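Local coordinates for protein glucosamine-6-phosphate deaminase (Thermotoga maritima, PDB 1J5X) that belongs to the SIS-domain proteins, which are built from parallel beta sheets flanked by helices, at residues I207-H212 against Q316-Q321. Numbering follows the deposited sequence.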
loop_
_atom_site.group_PDB
_atom_site.type_symbol
_atom_site.label_atom_id
_atom_site.label_comp_id
_atom_site.label_asym_id
_atom_site.label_seq_id
_atom_site.Cartn_x
_atom_site.Cartn_y
_atom_site.Cartn_z
ATOM N N ILE A 207 -18.540 12.094 -6.611
ATOM C CA ILE A 207 -19.176 11.473 -5.460
ATOM C C ILE A 207 -19.616 12.573 -4.497
ATOM O O ILE A 207 -18.889 13.532 -4.263
ATOM C CB ILE A 207 -18.200 10.502 -4.668
ATOM C CG1 ILE A 207 -17.647 9.440 -5.622
ATOM C CG2 ILE A 207 -18.973 9.840 -3.487
ATOM C CD1 ILE A 207 -16.477 8.602 -5.069
ATOM N N ASP A 208 -20.826 12.424 -3.970
ATOM C CA ASP A 208 -21.367 13.376 -3.004
ATOM C C ASP A 208 -20.725 13.017 -1.656
ATOM O O ASP A 208 -21.344 12.331 -0.840
ATOM C CB ASP A 208 -22.881 13.213 -2.899
ATOM C CG ASP A 208 -23.513 14.297 -2.047
ATOM O OD1 ASP A 208 -22.744 15.147 -1.522
ATOM O OD2 ASP A 208 -24.760 14.297 -1.912
ATOM N N LEU A 209 -19.499 13.481 -1.458
ATOM C CA LEU A 209 -18.721 13.174 -0.270
ATOM C C LEU A 209 -19.334 13.498 1.077
ATOM O O LEU A 209 -19.259 12.686 2.003
ATOM C CB LEU A 209 -17.343 13.837 -0.384
ATOM C CG LEU A 209 -16.505 13.196 -1.519
ATOM C CD1 LEU A 209 -15.124 13.803 -1.542
ATOM C CD2 LEU A 209 -16.374 11.668 -1.295
ATOM N N LYS A 210 -19.927 14.689 1.190
ATOM C CA LYS A 210 -20.535 15.108 2.448
ATOM C C LYS A 210 -21.592 14.110 2.884
ATOM O O LYS A 210 -21.939 14.064 4.052
ATOM C CB LYS A 210 -21.161 16.513 2.297
ATOM C CG LYS A 210 -20.143 17.647 2.277
ATOM C CD LYS A 210 -19.507 17.788 0.882
ATOM C CE LYS A 210 -18.535 18.992 0.749
ATOM N NZ LYS A 210 -17.799 18.986 -0.578
ATOM N N GLU A 211 -22.118 13.315 1.957
ATOM C CA GLU A 211 -23.120 12.330 2.304
ATOM C C GLU A 211 -22.569 10.915 2.570
ATOM O O GLU A 211 -23.342 9.958 2.727
ATOM C CB GLU A 211 -24.170 12.244 1.209
ATOM C CG GLU A 211 -24.944 13.531 1.026
ATOM C CD GLU A 211 -26.192 13.539 1.847
ATOM O OE1 GLU A 211 -26.103 13.427 3.094
ATOM O OE2 GLU A 211 -27.274 13.646 1.231
ATOM N N HIS A 212 -21.254 10.767 2.616
ATOM C CA HIS A 212 -20.689 9.413 2.879
ATOM C C HIS A 212 -19.694 9.522 4.012
ATOM O O HIS A 212 -18.738 10.279 3.913
ATOM C CB HIS A 212 -19.965 8.893 1.631
ATOM C CG HIS A 212 -20.890 8.528 0.514
ATOM N ND1 HIS A 212 -21.321 9.440 -0.427
ATOM C CD2 HIS A 212 -21.477 7.355 0.197
ATOM C CE1 HIS A 212 -22.126 8.835 -1.281
ATOM N NE2 HIS A 212 -22.236 7.570 -0.932
ATOM N N GLN A 316 -6.096 7.577 -1.929
ATOM C CA GLN A 316 -5.365 8.776 -1.463
ATOM C C GLN A 316 -6.146 10.028 -1.933
ATOM O O GLN A 316 -6.203 11.014 -1.238
ATOM C CB GLN A 316 -4.006 8.871 -2.102
ATOM C CG GLN A 316 -2.998 7.783 -1.711
ATOM C CD GLN A 316 -1.756 7.848 -2.593
ATOM O OE1 GLN A 316 -1.316 8.906 -2.931
ATOM N NE2 GLN A 316 -1.185 6.701 -2.954
ATOM N N ILE A 317 -6.684 9.974 -3.158
ATOM C CA ILE A 317 -7.471 11.087 -3.692
ATOM C C ILE A 317 -8.803 11.196 -2.933
ATOM O O ILE A 317 -9.266 12.307 -2.640
ATOM C CB ILE A 317 -7.696 10.909 -5.257
ATOM C CG1 ILE A 317 -6.369 11.096 -5.969
ATOM C CG2 ILE A 317 -8.793 11.874 -5.786
ATOM C CD1 ILE A 317 -6.424 10.754 -7.521
ATOM N N LEU A 318 -9.410 10.065 -2.602
ATOM C CA LEU A 318 -10.640 10.083 -1.834
ATOM C C LEU A 318 -10.326 10.731 -0.482
ATOM O O LEU A 318 -11.050 11.636 -0.030
ATOM C CB LEU A 318 -11.154 8.664 -1.596
ATOM C CG LEU A 318 -12.392 8.582 -0.683
ATOM C CD1 LEU A 318 -13.650 9.299 -1.319
ATOM C CD2 LEU A 318 -12.721 7.123 -0.501
ATOM N N GLY A 319 -9.219 10.316 0.128
ATOM C CA GLY A 319 -8.901 10.852 1.446
ATOM C C GLY A 319 -8.744 12.367 1.375
ATOM O O GLY A 319 -9.277 13.124 2.233
ATOM N N TYR A 320 -7.987 12.809 0.376
ATOM C CA TYR A 320 -7.727 14.241 0.214
ATOM C C TYR A 320 -9.030 15.018 -0.009
ATOM O O TYR A 320 -9.358 15.976 0.713
ATOM C CB TYR A 320 -6.778 14.476 -0.934
ATOM C CG TYR A 320 -6.443 15.948 -1.067
ATOM C CD1 TYR A 320 -7.258 16.807 -1.802
ATOM C CD2 TYR A 320 -5.349 16.487 -0.385
ATOM C CE1 TYR A 320 -6.983 18.177 -1.852
ATOM C CE2 TYR A 320 -5.075 17.847 -0.421
ATOM C CZ TYR A 320 -5.893 18.685 -1.151
ATOM O OH TYR A 320 -5.611 20.059 -1.137
ATOM N N GLN A 321 -9.791 14.596 -0.992
ATOM C CA GLN A 321 -11.028 15.294 -1.286
ATOM C C GLN A 321 -11.985 15.262 -0.109
ATOM O O GLN A 321 -12.703 16.251 0.143
ATOM C CB GLN A 321 -11.691 14.700 -2.557
ATOM C CG GLN A 321 -10.836 14.955 -3.833
ATOM C CD GLN A 321 -11.588 14.635 -5.136
ATOM O OE1 GLN A 321 -12.904 14.511 -5.042
ATOM N NE2 GLN A 321 -10.974 14.480 -6.206
#
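The loop that leads from helix 184-205 into strand 214-218 of the four-stranded parallel sheet packs through Leu209 against Leu318 and Gln321, one helical turn apart on helix 313-326. Leucine suits this place because its forked end serves two neighbours at once. CD2 of Leu209 meets CD1 of Leu318 at 3.6 Å, while CD1 of Leu209 rests 3.7 Å from CB of Gln321, the side chains of Leu209 and Gln321 crossing at about a right angle. Leu318 reaches over because its CG stands anti to the backbone N (chi1 175°). Gln321 offers the aliphatic root of its side chain to Leu209; beyond CG the chain is extended, and NE2 makes a weak hydrogen bond to the carbonyl of Trp201.

Leu209 is held by a compact turn. Residues 209-211 form a short 3-10 segment, and Asp208 O accepts from Glu211 N at 3.1 Å and from His212 ND1 at 2.9 Å, the two donors arriving from opposite faces of the carbonyl plane. A histidine can tie both ways here, since its NE2 also bonds Thr289 OG1.

Lys322, next on the helix, joins the two parts again by bonding the carbonyl oxygens of Leu209 and His212. Around the contact, helix 313-326 touches helix 184-205 through Ile317 and Gln321, and strand 262-267 through Leu318, which lies against Leu263 and Phe265.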